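Putative rubredoxin reductase (Rhodopseudomonas palustris, PDB 3FG2) probably uses its bound FAD to pass electrons from NADH to a ferredoxin that serves the cytochrome P450 CYP199A2. Local coordinates at residues V168-A174 against I199-V205; V182-I186 against F338-I343; R216-V220 against C230-V234; G316-F320 against I331-T335. One frame throughout, in Å; residues are numbered along the deposited sequence.

Contact 1. Residues V168-A174 against I199-V205; sequences VDVVELA and IRMHYGV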
# COMPACT_ATOMS: atom_id res chain seq x y z
N VAL A 168 -18.18 13.02 9.71
CA VAL A 168 -17.58 11.76 9.33
C VAL A 168 -18.00 10.54 10.13
O VAL A 168 -17.94 10.53 11.35
CB VAL A 168 -16.04 11.84 9.42
CG1 VAL A 168 -15.41 10.54 8.93
CG2 VAL A 168 -15.54 13.01 8.60
N ASP A 169 -18.43 9.51 9.41
CA ASP A 169 -18.83 8.24 10.01
C ASP A 169 -18.02 7.13 9.35
O ASP A 169 -17.98 7.03 8.12
CB ASP A 169 -20.33 7.98 9.82
CG ASP A 169 -21.18 8.72 10.82
OD1 ASP A 169 -21.50 9.91 10.60
OD2 ASP A 169 -21.52 8.13 11.86
N VAL A 170 -17.36 6.32 10.17
CA VAL A 170 -16.54 5.22 9.68
C VAL A 170 -17.20 3.87 9.95
O VAL A 170 -17.49 3.52 11.09
CB VAL A 170 -15.14 5.24 10.32
CG1 VAL A 170 -14.36 4.00 9.89
CG2 VAL A 170 -14.40 6.50 9.92
N VAL A 171 -17.42 3.12 8.88
CA VAL A 171 -18.04 1.80 8.94
C VAL A 171 -17.02 0.68 8.76
O VAL A 171 -16.41 0.54 7.70
CB VAL A 171 -19.13 1.67 7.85
CG1 VAL A 171 -19.62 0.23 7.76
CG2 VAL A 171 -20.28 2.62 8.16
N GLU A 172 -16.84 -0.12 9.81
CA GLU A 172 -15.91 -1.26 9.80
C GLU A 172 -16.62 -2.53 10.25
O GLU A 172 -17.36 -2.53 11.23
CB GLU A 172 -14.71 -1.00 10.72
CG GLU A 172 -13.81 -2.22 10.88
CD GLU A 172 -13.25 -2.72 9.56
OE1 GLU A 172 -12.99 -3.94 9.45
OE2 GLU A 172 -13.06 -1.91 8.63
N LEU A 173 -16.39 -3.63 9.53
CA LEU A 173 -17.02 -4.90 9.87
C LEU A 173 -16.39 -5.55 11.10
O LEU A 173 -17.08 -6.20 11.88
CB LEU A 173 -16.97 -5.88 8.68
CG LEU A 173 -17.62 -7.24 8.95
CD1 LEU A 173 -19.06 -7.03 9.42
CD2 LEU A 173 -17.58 -8.11 7.69
N ALA A 174 -15.09 -5.37 11.26
CA ALA A 174 -14.37 -5.92 12.40
C ALA A 174 -14.69 -5.13 13.67
O ALA A 174 -15.21 -4.02 13.61
CB ALA A 174 -12.88 -5.89 12.13
N ILE A 199 -15.26 12.08 14.95
CA ILE A 199 -15.56 11.07 13.94
C ILE A 199 -16.31 9.94 14.64
O ILE A 199 -15.86 9.44 15.67
CB ILE A 199 -14.26 10.54 13.31
CG1 ILE A 199 -13.58 11.68 12.53
CG2 ILE A 199 -14.55 9.33 12.45
CD1 ILE A 199 -12.16 11.38 12.05
N ARG A 200 -17.46 9.55 14.09
CA ARG A 200 -18.26 8.50 14.70
C ARG A 200 -17.86 7.14 14.12
O ARG A 200 -18.05 6.90 12.93
CB ARG A 200 -19.75 8.73 14.43
CG ARG A 200 -20.19 10.20 14.35
CD ARG A 200 -20.49 10.79 15.70
NE ARG A 200 -21.60 10.11 16.35
CZ ARG A 200 -22.09 10.43 17.54
NH1 ARG A 200 -21.56 11.44 18.23
NH2 ARG A 200 -23.09 9.74 18.06
N MET A 201 -17.32 6.27 14.97
CA MET A 201 -16.90 4.94 14.55
C MET A 201 -18.02 3.92 14.73
O MET A 201 -18.74 3.93 15.73
CB MET A 201 -15.68 4.50 15.37
CG MET A 201 -14.45 4.25 14.52
SD MET A 201 -13.91 5.75 13.64
CE MET A 201 -12.13 5.53 13.69
N HIS A 202 -18.18 3.03 13.75
CA HIS A 202 -19.20 1.99 13.79
C HIS A 202 -18.55 0.64 13.51
O HIS A 202 -18.02 0.41 12.43
CB HIS A 202 -20.27 2.26 12.74
CG HIS A 202 -20.91 3.61 12.88
ND1 HIS A 202 -21.98 3.83 13.73
CD2 HIS A 202 -20.64 4.79 12.28
CE1 HIS A 202 -22.33 5.10 13.64
NE2 HIS A 202 -21.54 5.71 12.78
N TYR A 203 -18.61 -0.26 14.49
CA TYR A 203 -18.00 -1.58 14.34
C TYR A 203 -19.01 -2.71 14.18
O TYR A 203 -20.19 -2.56 14.50
CB TYR A 203 -17.10 -1.88 15.54
CG TYR A 203 -16.00 -0.87 15.73
CD1 TYR A 203 -16.09 0.10 16.73
CD2 TYR A 203 -14.89 -0.86 14.90
CE1 TYR A 203 -15.09 1.06 16.89
CE2 TYR A 203 -13.89 0.09 15.05
CZ TYR A 203 -13.99 1.04 16.04
OH TYR A 203 -12.99 1.97 16.19
N GLY A 204 -18.52 -3.85 13.69
CA GLY A 204 -19.36 -5.02 13.52
C GLY A 204 -20.45 -4.92 12.47
O GLY A 204 -21.42 -5.69 12.53
N VAL A 205 -20.29 -4.02 11.51
CA VAL A 205 -21.29 -3.84 10.47
C VAL A 205 -20.72 -3.73 9.04
O VAL A 205 -19.58 -3.32 8.84
CB VAL A 205 -22.15 -2.59 10.76
CG1 VAL A 205 -23.14 -2.89 11.88
CG2 VAL A 205 -21.24 -1.41 11.16

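Contact 2. Residues V182-I186 against F338-I343; sequences VTPEI and FDQVVI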
# COMPACT_ATOMS: atom_id res chain seq x y z
N VAL A 182 -2.76 -4.07 12.45
CA VAL A 182 -2.16 -3.66 13.73
C VAL A 182 -2.78 -4.41 14.91
O VAL A 182 -3.87 -4.99 14.77
CB VAL A 182 -2.34 -2.13 14.00
CG1 VAL A 182 -1.81 -1.33 12.82
CG2 VAL A 182 -3.81 -1.81 14.26
N THR A 183 -2.10 -4.40 16.05
CA THR A 183 -2.61 -5.08 17.24
C THR A 183 -3.61 -4.15 17.97
O THR A 183 -3.61 -2.94 17.77
CB THR A 183 -1.46 -5.50 18.20
OG1 THR A 183 -0.71 -4.36 18.62
CG2 THR A 183 -0.53 -6.49 17.50
N PRO A 184 -4.48 -4.72 18.83
CA PRO A 184 -5.49 -3.97 19.58
C PRO A 184 -5.09 -2.65 20.25
O PRO A 184 -5.86 -1.69 20.23
CB PRO A 184 -6.00 -5.00 20.59
CG PRO A 184 -5.86 -6.29 19.84
CD PRO A 184 -4.49 -6.14 19.23
N GLU A 185 -3.90 -2.59 20.84
CA GLU A 185 -3.47 -1.36 21.50
C GLU A 185 -3.37 -0.19 20.52
O GLU A 185 -3.60 0.96 20.89
CB GLU A 185 -2.14 -1.55 22.22
CG GLU A 185 -2.07 -2.75 23.16
CD GLU A 185 -2.03 -4.09 22.40
OE1 GLU A 185 -1.43 -4.16 21.30
OE2 GLU A 185 -2.58 -5.09 22.93
N ILE A 186 -3.03 -0.48 19.27
CA ILE A 186 -2.93 0.58 18.27
C ILE A 186 -4.33 1.00 17.82
O ILE A 186 -4.62 2.20 17.71
CB ILE A 186 -2.12 0.12 17.03
CG1 ILE A 186 -0.69 -0.24 17.46
CG2 ILE A 186 -2.08 1.22 15.99
CD1 ILE A 186 0.05 0.88 18.19
N PHE A 338 0.81 -12.60 16.98
CA PHE A 338 1.32 -12.03 18.23
C PHE A 338 0.63 -12.67 19.42
O PHE A 338 -0.59 -12.88 19.41
CB PHE A 338 1.06 -10.52 18.25
CG PHE A 338 -0.40 -10.15 18.33
CD1 PHE A 338 -1.02 -9.96 19.56
CD2 PHE A 338 -1.16 -10.02 17.17
CE1 PHE A 338 -2.38 -9.63 19.64
CE2 PHE A 338 -2.52 -9.69 17.23
CZ PHE A 338 -3.13 -9.50 18.46
N ASP A 339 1.41 -13.00 20.46
CA ASP A 339 0.84 -13.60 21.67
C ASP A 339 1.20 -12.81 22.92
O ASP A 339 0.83 -13.18 24.04
CB ASP A 339 1.27 -15.07 21.82
CG ASP A 339 2.77 -15.25 21.86
OD1 ASP A 339 3.48 -14.30 22.27
OD2 ASP A 339 3.24 -16.35 21.52
N GLN A 340 1.92 -11.71 22.74
CA GLN A 340 2.30 -10.86 23.86
C GLN A 340 2.68 -9.47 23.37
O GLN A 340 3.49 -9.32 22.45
CB GLN A 340 3.48 -11.48 24.61
CG GLN A 340 4.11 -10.57 25.66
CD GLN A 340 5.22 -11.26 26.44
OE1 GLN A 340 6.04 -11.98 25.86
NE2 GLN A 340 5.26 -11.03 27.74
N VAL A 341 2.07 -8.45 23.97
CA VAL A 341 2.34 -7.06 23.60
C VAL A 341 2.74 -6.22 24.80
O VAL A 341 2.05 -6.21 25.81
CB VAL A 341 1.12 -6.41 22.91
CG1 VAL A 341 1.42 -4.95 22.56
CG2 VAL A 341 0.75 -7.19 21.67
N VAL A 342 3.86 -5.52 24.68
CA VAL A 342 4.36 -4.67 25.75
C VAL A 342 4.34 -3.21 25.29
O VAL A 342 4.73 -2.91 24.17
CB VAL A 342 5.82 -5.02 26.12
CG1 VAL A 342 6.37 -4.01 27.11
CG2 VAL A 342 5.89 -6.43 26.70
N ILE A 343 3.88 -2.32 26.16
CA ILE A 343 3.83 -0.91 25.83
C ILE A 343 5.08 -0.19 26.34
O ILE A 343 5.45 -0.34 27.50
CB ILE A 343 2.60 -0.21 26.46
CG1 ILE A 343 1.31 -0.73 25.83
CG2 ILE A 343 2.72 1.31 26.30
CD1 ILE A 343 1.19 -0.44 24.35

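Contact 3. Residues R216-V220 against C230-V234; sequences RVTGV and CDLVV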
# COMPACT_ATOMS: atom_id res chain seq x y z
N ARG A 216 -28.91 10.64 -6.17
CA ARG A 216 -28.16 11.35 -5.15
C ARG A 216 -28.05 10.49 -3.91
O ARG A 216 -29.07 10.11 -3.33
CB ARG A 216 -28.87 12.65 -4.78
CG ARG A 216 -28.92 13.68 -5.88
CD ARG A 216 -29.63 14.94 -5.41
NE ARG A 216 -31.09 14.81 -5.44
CZ ARG A 216 -31.79 14.71 -6.57
NH1 ARG A 216 -33.11 14.60 -6.52
NH2 ARG A 216 -31.18 14.72 -7.75
N VAL A 217 -26.83 10.18 -3.50
CA VAL A 217 -26.61 9.38 -2.30
C VAL A 217 -27.25 10.10 -1.11
O VAL A 217 -27.14 11.31 -0.99
CB VAL A 217 -25.10 9.21 -2.01
CG1 VAL A 217 -24.92 8.57 -0.65
CG2 VAL A 217 -24.44 8.37 -3.09
N THR A 218 -27.92 9.36 -0.23
CA THR A 218 -28.52 9.99 0.95
C THR A 218 -28.14 9.25 2.23
O THR A 218 -28.48 9.69 3.32
CB THR A 218 -30.07 10.06 0.87
OG1 THR A 218 -30.61 8.76 0.64
CG2 THR A 218 -30.51 11.02 -0.22
N GLY A 219 -27.45 8.13 2.09
CA GLY A 219 -27.05 7.38 3.27
C GLY A 219 -26.53 6.00 2.96
O GLY A 219 -26.60 5.52 1.83
N VAL A 220 -25.97 5.35 3.98
CA VAL A 220 -25.44 4.00 3.82
C VAL A 220 -26.19 3.06 4.76
O VAL A 220 -26.21 3.25 5.97
CB VAL A 220 -23.92 3.95 4.12
CG1 VAL A 220 -23.42 2.51 4.02
CG2 VAL A 220 -23.17 4.83 3.13
N CYS A 230 -25.89 10.48 4.72
CA CYS A 230 -24.66 11.03 4.19
C CYS A 230 -24.87 11.47 2.74
O CYS A 230 -25.77 10.98 2.07
CB CYS A 230 -23.54 9.99 4.26
SG CYS A 230 -23.78 8.53 3.21
N ASP A 231 -24.05 12.40 2.26
CA ASP A 231 -24.17 12.84 0.88
C ASP A 231 -22.92 12.45 0.10
O ASP A 231 -22.79 12.77 -1.08
CB ASP A 231 -24.41 14.35 0.79
CG ASP A 231 -23.31 15.16 1.43
OD1 ASP A 231 -23.45 16.40 1.47
OD2 ASP A 231 -22.31 14.58 1.89
N LEU A 232 -22.02 11.74 0.77
CA LEU A 232 -20.78 11.28 0.15
C LEU A 232 -20.29 9.97 0.78
O LEU A 232 -20.32 9.80 2.01
CB LEU A 232 -19.70 12.35 0.27
CG LEU A 232 -18.32 12.07 -0.35
CD1 LEU A 232 -18.44 11.91 -1.85
CD2 LEU A 232 -17.38 13.22 -0.03
N VAL A 233 -19.83 9.05 -0.06
CA VAL A 233 -19.31 7.77 0.41
C VAL A 233 -17.92 7.50 -0.15
O VAL A 233 -17.68 7.65 -1.36
CB VAL A 233 -20.23 6.58 -0.00
CG1 VAL A 233 -19.65 5.26 0.54
CG2 VAL A 233 -21.64 6.81 0.52
N VAL A 234 -17.01 7.10 0.72
CA VAL A 234 -15.65 6.77 0.31
C VAL A 234 -15.46 5.31 0.73
O VAL A 234 -15.59 4.97 1.91
CB VAL A 234 -14.61 7.67 1.01
CG1 VAL A 234 -13.20 7.23 0.65
CG2 VAL A 234 -14.83 9.12 0.60

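Contact 4. Residues G316-F320 against I331-T335; sequences GYPWF and IVGLT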
# COMPACT_ATOMS: atom_id res chain seq x y z
N GLY A 316 14.03 -7.99 1.59
CA GLY A 316 13.78 -6.63 2.04
C GLY A 316 12.98 -6.72 3.33
O GLY A 316 11.87 -7.24 3.32
N TYR A 317 13.53 -6.23 4.44
CA TYR A 317 12.79 -6.31 5.69
C TYR A 317 11.59 -5.37 5.66
O TYR A 317 11.74 -4.16 5.44
CB TYR A 317 13.66 -5.98 6.90
CG TYR A 317 13.09 -6.60 8.14
CD1 TYR A 317 13.38 -7.93 8.46
CD2 TYR A 317 12.18 -5.91 8.94
CE1 TYR A 317 12.77 -8.56 9.55
CE2 TYR A 317 11.57 -6.53 10.03
CZ TYR A 317 11.87 -7.86 10.33
OH TYR A 317 11.29 -8.47 11.41
N PRO A 318 10.39 -5.91 5.92
CA PRO A 318 9.13 -5.17 5.93
C PRO A 318 8.90 -4.12 7.01
O PRO A 318 9.10 -4.36 8.21
CB PRO A 318 8.09 -6.29 5.98
CG PRO A 318 8.75 -7.28 6.87
CD PRO A 318 10.17 -7.31 6.34
N TRP A 319 8.47 -2.95 6.57
CA TRP A 319 8.12 -1.85 7.46
C TRP A 319 7.10 -0.98 6.75
O TRP A 319 7.12 -0.84 5.52
CB TRP A 319 9.36 -1.03 7.89
CG TRP A 319 10.27 -0.58 6.80
CD1 TRP A 319 11.35 -1.25 6.30
CD2 TRP A 319 10.22 0.67 6.11
NE1 TRP A 319 11.98 -0.50 5.34
CE2 TRP A 319 11.31 0.69 5.20
CE3 TRP A 319 9.37 1.78 6.17
CZ2 TRP A 319 11.57 1.78 4.36
CZ3 TRP A 319 9.63 2.86 5.33
CH2 TRP A 319 10.72 2.85 4.44
N PHE A 320 6.18 -0.40 7.52
CA PHE A 320 5.12 0.42 6.96
C PHE A 320 4.92 1.66 7.82
O PHE A 320 5.53 1.79 8.89
CB PHE A 320 3.81 -0.37 6.96
CG PHE A 320 3.97 -1.85 6.66
CD1 PHE A 320 3.58 -2.37 5.43
CD2 PHE A 320 4.49 -2.71 7.63
CE1 PHE A 320 3.70 -3.74 5.17
CE2 PHE A 320 4.62 -4.09 7.37
CZ PHE A 320 4.22 -4.60 6.14
N ILE A 331 5.50 1.08 11.60
CA ILE A 331 5.53 -0.33 11.93
C ILE A 331 6.72 -0.97 11.26
O ILE A 331 6.96 -0.73 10.08
CB ILE A 331 4.29 -1.07 11.40
CG1 ILE A 331 3.01 -0.37 11.85
CG2 ILE A 331 4.30 -2.51 11.89
CD1 ILE A 331 1.74 -0.98 11.27
N VAL A 332 7.47 -1.77 12.01
CA VAL A 332 8.59 -2.50 11.43
C VAL A 332 8.42 -3.96 11.84
O VAL A 332 8.32 -4.28 13.03
CB VAL A 332 9.96 -1.97 11.92
CG1 VAL A 332 10.05 -2.04 13.44
CG2 VAL A 332 11.07 -2.80 11.29
N GLY A 333 8.35 -4.84 10.84
CA GLY A 333 8.18 -6.26 11.09
C GLY A 333 6.74 -6.70 10.86
O GLY A 333 5.85 -5.87 10.67
N LEU A 334 6.50 -8.01 10.87
CA LEU A 334 5.16 -8.55 10.67
C LEU A 334 4.64 -9.04 12.02
O LEU A 334 5.25 -9.93 12.63
CB LEU A 334 5.21 -9.71 9.66
CG LEU A 334 5.73 -9.35 8.26
CD1 LEU A 334 5.98 -10.61 7.43
CD2 LEU A 334 4.72 -8.45 7.55
N THR A 335 3.54 -8.47 12.49
CA THR A 335 2.97 -8.84 13.79
C THR A 335 1.92 -9.95 13.83
O THR A 335 1.33 -10.19 14.88
CB THR A 335 2.35 -7.62 14.49
OG1 THR A 335 1.49 -6.94 13.58
CG2 THR A 335 3.43 -6.67 14.97

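Contact 1. Residues V168-A174 against I199-V205
His202 reaches diagonally from strand 200-202 to Asp169 on the adjoining strand 168-171. The two strands run parallel in a Rossmann-type sheet, joined by helix 184-196 as a beta-alpha-beta crossover. Backbone bonds zip them together, from Arg200 N to Val168 O (2.9 Å) through to Glu172 N on His202 O. CB of His202 lies 3.5 Å from Val170 O, the same carbonyl that accepts the His202 backbone N-H. Because CG stands beside the backbone N (chi1 -57°), the ring swings back toward the start of the strand, with CG 3.9 Å and CD2 3.6 Å from Val170 O. At the tip, NE2 donates a short, nearly straight bond to Asp169 OD2 (2.6 Å, 169°), and CE1 is 3.6 Å from that oxygen. OD2 uses its anti lone pair and sits in the imidazole plane, with the carboxylate only 20° from coplanar. A phenylalanine here has no donor at its ring edge and would probably leave the buried Asp169 OD2 without this mate. On the other face, Val170 CB meets Met201 SD at 3.6 Å and its CG2 touches Ile199 CG2, beta-branched and flexible apolar chains filling the side toward helix 152-163. Leu228 covers Asp169 and His202. The negative charge of Asp169 would probably stabilise a protonated imidazole, making this a charge-assisted tie between the strands, away from the flavin.

Contact 2. Residues V182-I186 against F338-I343
Thr183 sets its methyl over one face of the Phe338 ring, a CH-pi contact with CG2 3.7 Å from the ring centroid and 14° off the ring normal. The methyl is free for this role because OG1 takes the place between the backbone N and the carbonyl carbon (chi1 59°), leaving CG2 to face the ring. Threonine thus offers a carbon to the aromatic ring and keeps a hydroxyl for polar neighbours.

The remaining apolar contacts are modest. Pro184 CD approaches Phe338 CZ at 3.7 Å, coming from the opposite direction. Ile343 CD1 lies 4.1 Å from Glu185 CB, so the aliphatic base of the glutamate serves as a hydrophobic surface.

Glu185 and Val341 also advance from opposite directions. The carboxylate lies against the branched end of the valine, and OE1 comes within 3.2 Å of Val341 CG1, a tight approach without a hydrogen bond. Bending at chi2 (72°) turns the carboxylate back toward Thr183, whose OG1 is 2.8 Å from Glu185 OE1; Glu366 OE1 is a hydrogen-bond partner of the same hydroxyl. No hydrogen bond links the two segments.

Thr183 occupies the N-cap position of helix 184-196, but OG1 does not cap the helix and turns instead to the carboxylates; Pro184, with no N-H to satisfy, suits the first turn. This helix start, in the pyridine nucleotide-disulphide oxidoreductase part, packs on the antiparallel sheet of the reductase C-terminal part: strand 340-344 is an outermost strand, strand 351-358 presents Cys356 to Thr183, and helix 389-393 packs on Val342.

Contact 3. Residues R216-V220 against C230-V234
Val217 is the first residue of strand 216-222 to meet the returning chain, its side chain directed toward it. CG1, anti to the backbone N (chi1 171°), lies 3.9 Å from Val233 CG2, the two side chains crossing at about a right angle. The same methyl is 4.0 Å from Cys230 SG, and Ile210 and Val123 also touch this valine, a setting that suits a compact, branched apolar residue.

Thr218 turns away, and its contribution is made by the backbone. Its carbonyl oxygen accepts the Cys230 N-H at 3.0 Å, but the donor stands 62° out of the carbonyl plane and therefore not on a lone pair. The off-plane approach differs from regular strand pairing, and it falls where the chain leaves the three-stranded antiparallel sheet (207-213, 216-222, 227-229) and enters strand 232-235 of the parallel sheet, the insertion familiar from the NAD-binding domain of the glutathione reductase-like flavoproteins. Asp231, just after the switch, is tied by its carboxylate to the backbone amides of Lys143 and His144.

Gly219 follows with an extended backbone (phi 168°), where a side chain would collide with the preceding carbonyl oxygen; these angles account for the glycine. Cys230 SG packs 3.5 Å from Gly219 CA, a small sulfur lying closely against the main chain.

Val220 completes the cluster. Its CG2 touches Val233 CG2 at 3.6 Å and Cys230 SG at 3.8 Å, while Val146 of the parallel sheet and Ala207 of the antiparallel one lie against the same side chain.

Contact 4. Residues G316-F320 against I331-T335
Tyr317 brings its ring obliquely against Gly333, with CE2 3.6 Å from the glycine CA, while one face of the ring carries Pro318 CD, 3.5 Å above the plane and offset toward the rim. Phe320 meets the neighbouring strand at its edge: Gly333 O lies in the ring plane, 3.9 Å from CE2, and Leu334 CD2 approaches CZ at 4.1 Å. The indole of Trp319 is engaged by Arg378 in a cation-pi contact.

These groups line the open end of a beta hairpin, strands 319-324 and 327-333, which begins the antiparallel sheet of the C-terminal part. Trp319 and Val332 form a non-hydrogen-bonded pair on one face of the sheet, their CB atoms 4.2 Å apart. On the other face Phe320 lies across Ile331, and from there its side chain comes to about 5 Å from the bound FAD. A flat apolar ring suits this place, packing on Ile331 and Leu334 and, outside the two segments, on Val290 and Ser292.

Gly333 has backbone angles (phi 101°) at which a CB would clash with the carbonyl oxygen of Val332, and it would also crowd Tyr317 OH. A serine in place of Tyr317 would probably open a gap beside Gly333 CA and Val332 CG2 and leave the Pro318 ring without its flat support.

Backbone bonds fix the register. Gly333 N donates to Pro318 O at 2.8 Å, and Phe320 N to Ile331 O. In return Ile331 N-H donates to Phe320 O (2.8 Å, 175°).

Overall arrangement
From the N terminus, contact 1 opens first, on strand 167-171, and closes after helix 184-196 at strand 200-202. Before it closes, contact 2 opens at the start of that helix, so the two cross. Contact 3 then closes a short loop between residues 216-220 and 230-234, joining the antiparallel insertion to the parallel sheet that contact 1 also reaches. Contact 4 closes the hairpin at 316-320 and 331-335. Only afterwards does 338-343 complete contact 2, which ties the oxidoreductase part to the C-terminal part and whose long loop encloses both contacts 3 and 4. Contacts 2 and 4 share the C-terminal sheet and touch directly, Val182 CG1 lying 3.9 Å from Ile331 CD1.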